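Local coordinates for protein beta-fructofuranosidase (Arthrobacter, PDB 3WPU) that belongs to the levansucrase/invertase family of carbohydrate-active proteins, whose catalytic domains are built as five-bladed beta-propellers, at residues 279-284 against 291-296; 297-302 against 360-365; 26-31 against 382-387. All coordinates share one frame; numbering follows the deposited sequence.

Contact 1. Residues 279-284 against 291-296; sequences ADLGYR and ETVDDV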
# COMPACT_ATOMS: atom_id res chain seq x y z
N ALA A 279 -22.36 12.17 12.50
CA ALA A 279 -21.34 11.18 12.82
C ALA A 279 -20.08 11.34 11.95
O ALA A 279 -18.99 11.11 12.43
CB ALA A 279 -21.90 9.77 12.71
N ASP A 280 -20.26 11.74 10.70
CA ASP A 280 -19.12 12.06 9.83
C ASP A 280 -18.36 13.27 10.37
O ASP A 280 -17.12 13.31 10.33
CB ASP A 280 -19.57 12.40 8.41
CG ASP A 280 -20.29 11.27 7.71
OD1 ASP A 280 -19.85 10.11 7.75
OD2 ASP A 280 -21.31 11.59 7.08
N LEU A 281 -19.10 14.26 10.87
CA LEU A 281 -18.46 15.45 11.47
C LEU A 281 -17.73 15.08 12.77
O LEU A 281 -16.58 15.44 12.98
CB LEU A 281 -19.46 16.58 11.67
CG LEU A 281 -19.63 17.51 10.49
CD1 LEU A 281 -20.03 16.79 9.22
CD2 LEU A 281 -20.65 18.57 10.87
N GLY A 282 -18.40 14.28 13.61
CA GLY A 282 -17.77 13.63 14.75
C GLY A 282 -17.47 14.49 15.98
O GLY A 282 -16.72 14.06 16.85
N TYR A 283 -18.06 15.68 16.07
CA TYR A 283 -17.75 16.58 17.18
C TYR A 283 -18.39 16.09 18.45
O TYR A 283 -19.49 15.52 18.43
CB TYR A 283 -18.19 18.02 16.88
CG TYR A 283 -17.40 18.57 15.73
CD1 TYR A 283 -16.07 18.91 15.91
CD2 TYR A 283 -17.94 18.61 14.45
CE1 TYR A 283 -15.31 19.37 14.84
CE2 TYR A 283 -17.18 19.07 13.37
CZ TYR A 283 -15.88 19.42 13.57
OH TYR A 283 -15.10 19.85 12.51
N ARG A 284 -17.70 16.30 19.55
CA ARG A 284 -18.32 16.10 20.87
C ARG A 284 -19.37 17.16 21.05
O ARG A 284 -19.17 18.32 20.65
CB ARG A 284 -17.27 16.17 21.96
CG ARG A 284 -16.11 15.22 21.73
CD ARG A 284 -15.17 15.18 22.90
NE ARG A 284 -14.00 14.36 22.59
CZ ARG A 284 -13.16 13.84 23.48
NH1 ARG A 284 -13.36 13.98 24.80
NH2 ARG A 284 -12.10 13.14 23.06
N GLU A 291 -18.64 22.18 13.76
CA GLU A 291 -19.26 22.70 12.54
C GLU A 291 -20.67 22.19 12.46
O GLU A 291 -21.01 21.20 13.10
CB GLU A 291 -18.52 22.20 11.29
CG GLU A 291 -17.04 22.49 11.26
CD GLU A 291 -16.37 21.73 10.14
OE1 GLU A 291 -16.20 20.49 10.27
OE2 GLU A 291 -15.98 22.38 9.14
N THR A 292 -21.50 22.85 11.66
CA THR A 292 -22.84 22.31 11.45
C THR A 292 -22.85 21.42 10.21
O THR A 292 -22.08 21.63 9.27
CB THR A 292 -23.91 23.41 11.31
OG1 THR A 292 -23.77 24.09 10.05
CG2 THR A 292 -23.78 24.42 12.45
N VAL A 293 -23.74 20.42 10.24
CA VAL A 293 -23.98 19.56 9.09
C VAL A 293 -24.31 20.39 7.85
O VAL A 293 -23.74 20.15 6.76
CB VAL A 293 -25.09 18.51 9.40
CG1 VAL A 293 -25.61 17.85 8.13
CG2 VAL A 293 -24.59 17.44 10.37
N ASP A 294 -25.19 21.38 8.00
CA ASP A 294 -25.53 22.23 6.85
C ASP A 294 -24.32 22.97 6.27
O ASP A 294 -24.15 23.00 5.04
CB ASP A 294 -26.63 23.25 7.21
CG ASP A 294 -27.99 22.60 7.45
OD1 ASP A 294 -28.20 21.42 7.11
OD2 ASP A 294 -28.88 23.32 7.97
N ASP A 295 -23.46 23.55 7.11
CA ASP A 295 -22.29 24.26 6.59
C ASP A 295 -21.32 23.32 5.86
O ASP A 295 -20.75 23.68 4.83
CB ASP A 295 -21.53 24.99 7.70
CG ASP A 295 -22.25 26.23 8.22
OD1 ASP A 295 -23.26 26.67 7.60
OD2 ASP A 295 -21.79 26.77 9.25
N VAL A 296 -21.10 22.13 6.41
CA VAL A 296 -20.22 21.19 5.74
C VAL A 296 -20.82 20.72 4.40
O VAL A 296 -20.13 20.68 3.38
CB VAL A 296 -19.89 19.99 6.66
CG1 VAL A 296 -19.12 18.91 5.90
CG2 VAL A 296 -19.07 20.49 7.86
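Leu281 and Tyr283 meet Glu291, Val293 and Val296 in a mixed apolar and polar contact between the end of one short helix and the start of another, at the periphery of the five-bladed beta-propeller, its centre about 30 Å from the centre of the chain. Helix 278-281 stops at Gly282, whose positive phi suits a glycine, and the chain returns through a loop to helix 293-297. The apolar half rests on the branched end of Leu281. Its CD2 lies 3.9 Å from Val296 CG2 and 4.1 Å from Val293 CG2, while its CD1 reaches the other methyl, CG1, of Val296. Leucine suits this place because its branched end spreads over both valines, and CD2 also rests on the backbone carbonyl of Glu291. The polar half is a hydrogen bond of 2.6 Å from Tyr283 OH to Glu291 OE1. The oxygen sits at the ring edge, in its plane, but the ring stands nearly square to the carboxylate (88°) and the hydroxyl arrives from above the carboxylate plane. Arg30 of helix 30-38 forms a salt bridge with the same OE1, which would favour the charged carboxylate, and Arg34 bonds to the tyrosine hydroxyl. The second helix starts at Thr292, the N-cap, whose OG1 accepts a bond of 3.0 Å from Asp295 N at an N-H...O angle of 159°.

Contact 2. Residues 297-302 against 360-365; sequences NASGAT and FAAGLD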
# COMPACT_ATOMS: atom_id res chain seq x y z
N ASN A 297 -22.10 20.38 4.40
CA ASN A 297 -22.79 19.98 3.16
C ASN A 297 -22.82 21.04 2.05
O ASN A 297 -22.89 20.69 0.86
CB ASN A 297 -24.20 19.50 3.46
CG ASN A 297 -24.23 18.09 4.00
OD1 ASN A 297 -23.34 17.29 3.72
ND2 ASN A 297 -25.24 17.78 4.78
N ALA A 298 -22.73 22.31 2.46
CA ALA A 298 -22.65 23.45 1.52
C ALA A 298 -21.24 23.77 1.05
O ALA A 298 -21.08 24.60 0.15
CB ALA A 298 -23.27 24.70 2.15
N SER A 299 -20.22 23.11 1.60
CA SER A 299 -18.83 23.54 1.41
C SER A 299 -18.10 22.96 0.20
O SER A 299 -17.07 23.49 -0.22
CB SER A 299 -18.01 23.16 2.64
OG SER A 299 -17.84 21.75 2.70
N GLY A 300 -18.61 21.87 -0.36
CA GLY A 300 -17.87 21.11 -1.36
C GLY A 300 -17.30 19.81 -0.78
O GLY A 300 -16.88 18.92 -1.52
N ALA A 301 -17.26 19.72 0.55
CA ALA A 301 -16.67 18.54 1.24
C ALA A 301 -17.38 17.24 0.89
O ALA A 301 -16.79 16.15 1.01
CB ALA A 301 -16.70 18.76 2.73
N THR A 302 -18.62 17.33 0.42
CA THR A 302 -19.38 16.14 0.07
C THR A 302 -18.85 15.42 -1.16
O THR A 302 -19.24 14.30 -1.41
CB THR A 302 -20.87 16.45 -0.18
OG1 THR A 302 -20.99 17.39 -1.26
CG2 THR A 302 -21.51 16.97 1.09
N PHE A 360 -7.73 16.17 0.72
CA PHE A 360 -8.50 16.57 1.89
C PHE A 360 -9.64 17.53 1.53
O PHE A 360 -9.47 18.43 0.71
CB PHE A 360 -7.63 17.20 2.99
CG PHE A 360 -6.87 16.20 3.82
CD1 PHE A 360 -7.54 15.43 4.78
CD2 PHE A 360 -5.50 16.03 3.69
CE1 PHE A 360 -6.84 14.52 5.56
CE2 PHE A 360 -4.80 15.11 4.46
CZ PHE A 360 -5.48 14.34 5.40
N ALA A 361 -10.78 17.34 2.19
CA ALA A 361 -11.94 18.19 1.97
C ALA A 361 -11.76 19.61 2.46
O ALA A 361 -10.87 19.92 3.28
CB ALA A 361 -13.13 17.59 2.69
N ALA A 362 -12.70 20.46 2.03
CA ALA A 362 -12.71 21.84 2.48
C ALA A 362 -12.60 21.95 3.99
O ALA A 362 -13.25 21.22 4.74
CB ALA A 362 -13.95 22.56 1.97
N GLY A 363 -11.75 22.86 4.43
CA GLY A 363 -11.54 23.12 5.85
C GLY A 363 -10.54 22.17 6.51
O GLY A 363 -10.17 22.38 7.66
N LEU A 364 -10.09 21.15 5.78
CA LEU A 364 -9.16 20.16 6.33
C LEU A 364 -7.82 20.22 5.62
O LEU A 364 -7.69 20.83 4.55
CB LEU A 364 -9.76 18.75 6.22
CG LEU A 364 -11.14 18.54 6.83
CD1 LEU A 364 -11.57 17.10 6.65
CD2 LEU A 364 -11.14 18.90 8.31
N ASP A 365 -6.79 19.62 6.22
CA ASP A 365 -5.45 19.72 5.67
C ASP A 365 -4.58 18.68 6.39
O ASP A 365 -4.79 18.36 7.55
CB ASP A 365 -4.91 21.13 5.93
CG ASP A 365 -3.93 21.60 4.88
OD1 ASP A 365 -3.71 20.90 3.88
OD2 ASP A 365 -3.40 22.70 5.09
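Ala301 and Ala361 touch methyl to methyl, CB to CB at 3.8 Å, where the loop leading into strand 305-313 passes the loop between strands 348-355 and 369-375, on the outer part of the beta-propeller. This is the tight side of the contact: both alanines are buried, their CA atoms are only 4.8 Å apart, and so small a side chain allows two backbones to come this close. Cys332, joined by a disulfide to Cys276, and Arg30 also touch Ala301. Toward solvent the fit is looser. There the methyl of Ala362 lies 3.9 Å from Ser299 O and 4.0 Å from Ser299 OG, contacts of van der Waals kind between partly exposed residues. The serine hydroxyl is occupied in its own loop, where OG accepts from Ala301 N at 3.0 Å to make an ST turn and also bonds to Val296 O. A chi1 of 71° sets OG where it can reach that amide, and Gly300, with positive phi, turns the chain between. Facing it, Ala361 to Leu364 form a type II beta turn, with Gly363 taking the positive phi of its third position and Leu364 N bonded to Ala361 O. A methyl thus faces a methyl on the tight side and a serine's oxygens on the other, so between these loops the fit rests on close shape, while bonds to Val333 and Arg30 anchor the second loop from outside.

Contact 3. Residues 26-31 against 382-387; sequences AKWTRA and YQPLNG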
# COMPACT_ATOMS: atom_id res chain seq x y z
N ALA A 26 -16.59 2.26 10.60
CA ALA A 26 -15.88 3.28 11.39
C ALA A 26 -15.74 4.52 10.55
O ALA A 26 -15.63 4.42 9.33
CB ALA A 26 -14.50 2.81 11.80
N LYS A 27 -15.76 5.67 11.21
CA LYS A 27 -15.56 6.96 10.54
C LYS A 27 -14.27 7.60 10.97
O LYS A 27 -13.96 7.71 12.17
CB LYS A 27 -16.72 7.90 10.87
CG LYS A 27 -18.07 7.39 10.38
CD LYS A 27 -19.16 8.39 10.67
CE LYS A 27 -20.51 7.89 10.22
NZ LYS A 27 -21.01 6.85 11.15
N TRP A 28 -13.49 8.06 9.98
CA TRP A 28 -12.40 9.00 10.23
C TRP A 28 -13.07 10.36 10.11
O TRP A 28 -13.44 10.76 9.01
CB TRP A 28 -11.31 8.84 9.18
CG TRP A 28 -10.11 9.70 9.37
CD1 TRP A 28 -9.69 10.27 10.54
CD2 TRP A 28 -9.14 10.07 8.37
NE1 TRP A 28 -8.54 11.00 10.32
CE2 TRP A 28 -8.16 10.84 9.02
CE3 TRP A 28 -8.97 9.76 7.02
CZ2 TRP A 28 -7.07 11.37 8.34
CZ3 TRP A 28 -7.90 10.32 6.35
CH2 TRP A 28 -6.95 11.06 7.02
N THR A 29 -13.32 11.00 11.25
CA THR A 29 -14.26 12.12 11.26
C THR A 29 -13.56 13.43 10.95
O THR A 29 -12.35 13.50 11.00
CB THR A 29 -14.96 12.28 12.62
OG1 THR A 29 -14.01 12.70 13.60
CG2 THR A 29 -15.61 10.96 13.07
N ARG A 30 -14.34 14.48 10.71
CA ARG A 30 -13.76 15.82 10.54
C ARG A 30 -13.08 16.30 11.83
O ARG A 30 -12.03 16.89 11.79
CB ARG A 30 -14.82 16.82 10.06
CG ARG A 30 -15.24 16.56 8.62
CD ARG A 30 -16.20 17.61 8.08
NE ARG A 30 -15.70 18.99 8.08
CZ ARG A 30 -15.01 19.55 7.09
NH1 ARG A 30 -14.67 18.85 6.01
NH2 ARG A 30 -14.63 20.81 7.19
N ALA A 31 -13.67 15.98 12.99
CA ALA A 31 -13.09 16.32 14.27
C ALA A 31 -11.73 15.63 14.42
O ALA A 31 -10.76 16.26 14.87
CB ALA A 31 -14.03 15.89 15.40
N TYR A 382 -12.65 1.92 14.90
CA TYR A 382 -11.24 2.25 14.81
C TYR A 382 -10.90 3.61 15.44
O TYR A 382 -11.64 4.58 15.27
CB TYR A 382 -10.80 2.28 13.35
CG TYR A 382 -10.47 0.93 12.74
CD1 TYR A 382 -11.37 0.28 11.89
CD2 TYR A 382 -9.25 0.30 13.01
CE1 TYR A 382 -11.08 -0.97 11.34
CE2 TYR A 382 -8.95 -0.93 12.45
CZ TYR A 382 -9.86 -1.56 11.61
OH TYR A 382 -9.50 -2.79 11.08
N GLN A 383 -9.79 3.62 16.16
CA GLN A 383 -9.22 4.82 16.73
C GLN A 383 -8.14 5.31 15.77
O GLN A 383 -7.12 4.65 15.64
CB GLN A 383 -8.56 4.48 18.06
CG GLN A 383 -7.79 5.61 18.70
CD GLN A 383 -8.68 6.80 18.95
OE1 GLN A 383 -9.66 6.71 19.71
NE2 GLN A 383 -8.41 7.90 18.28
N PRO A 384 -8.35 6.47 15.14
CA PRO A 384 -7.23 7.02 14.36
C PRO A 384 -6.02 7.29 15.22
O PRO A 384 -6.14 7.75 16.36
CB PRO A 384 -7.81 8.32 13.81
CG PRO A 384 -9.28 8.11 13.76
CD PRO A 384 -9.54 7.34 15.04
N LEU A 385 -4.83 6.99 14.70
CA LEU A 385 -3.61 7.02 15.51
C LEU A 385 -3.16 8.43 15.86
O LEU A 385 -3.54 9.41 15.18
CB LEU A 385 -2.46 6.29 14.79
CG LEU A 385 -2.69 4.81 14.48
CD1 LEU A 385 -1.65 4.34 13.48
CD2 LEU A 385 -2.68 3.97 15.75
N ASN A 386 -2.37 8.53 16.93
CA ASN A 386 -1.67 9.77 17.29
C ASN A 386 -2.61 10.96 17.57
O ASN A 386 -2.78 11.87 16.76
CB ASN A 386 -0.59 10.08 16.24
CG ASN A 386 0.44 8.97 16.16
OD1 ASN A 386 0.72 8.37 15.09
ND2 ASN A 386 0.97 8.64 17.28
N GLY A 387 -3.24 10.90 18.75
CA GLY A 387 -4.14 11.95 19.20
C GLY A 387 -5.46 11.98 18.47
O GLY A 387 -6.15 12.99 18.47
O HOH W 1 -11.84 5.76 12.67
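Ala26 packs on Tyr382 and Trp28 on Pro384 in a buried contact between the margins of two beta-sheets of the propeller fold. The methyl of Ala26 lies 3.7 Å from Tyr382 N and approaches the tyrosine ring at its edge, near the ring plane, 4.0 Å from CD1; a small residue fits this close approach to the backbone. Farther along, Trp28 CD1 meets Pro384 CG at 3.9 Å, the indole and the pyrrolidine crossing at a slant. The indole is carried there by a chi1 of -177°, with CG anti to the backbone N. Between these two apolar pairs a water donates to Lys27 O and to Tyr382 O, at 2.9 Å each, joining two carbonyls that could not bond to each other directly.

The next shell fixes both aromatic residues by their polar ends: Trp28 NE1 bonds to Ser389 O, and Tyr382 OH to Ile378 O and Ser349 OG. Behind them stand the sheets. Strand 26-27 runs parallel to strand 321-331 at one margin, with Ala26 and Trp28 bonded to Ser329, while strand 383-384 pairs antiparallel with strand 369-375, whose Phe373 packs on both Tyr382 and Pro384. Proline suits its place by offering a compact apolar ring to the tryptophan, and its carbonyl is used as well: Gln383 NE2 donates to Pro384 O at 3.0 Å, nearly straight at 171°, on a lone pair in the carbonyl plane.

How the contacts relate
All touching residues of contact 3 are buried, and it lies closest to the centre of the chain; contacts 1 and 2 are only partly buried and lie farther out. Both are nested within the long loop that contact 3 closes, and they follow one another in series, with helix 293-297 and the turn after it leading from contact 1 into contact 2. Arg30 ties all three together, reaching contact 1 through the carboxylate of Glu291 and contact 2 through the carbonyl of Ala362. The chemistry differs with place: contact 1 combines a charged carboxylate with leucine and valine packing, contact 2 relies on alanine methyls, and contact 3 joins sheet margins through small apolar groups set against aromatic rings, and a bridging water.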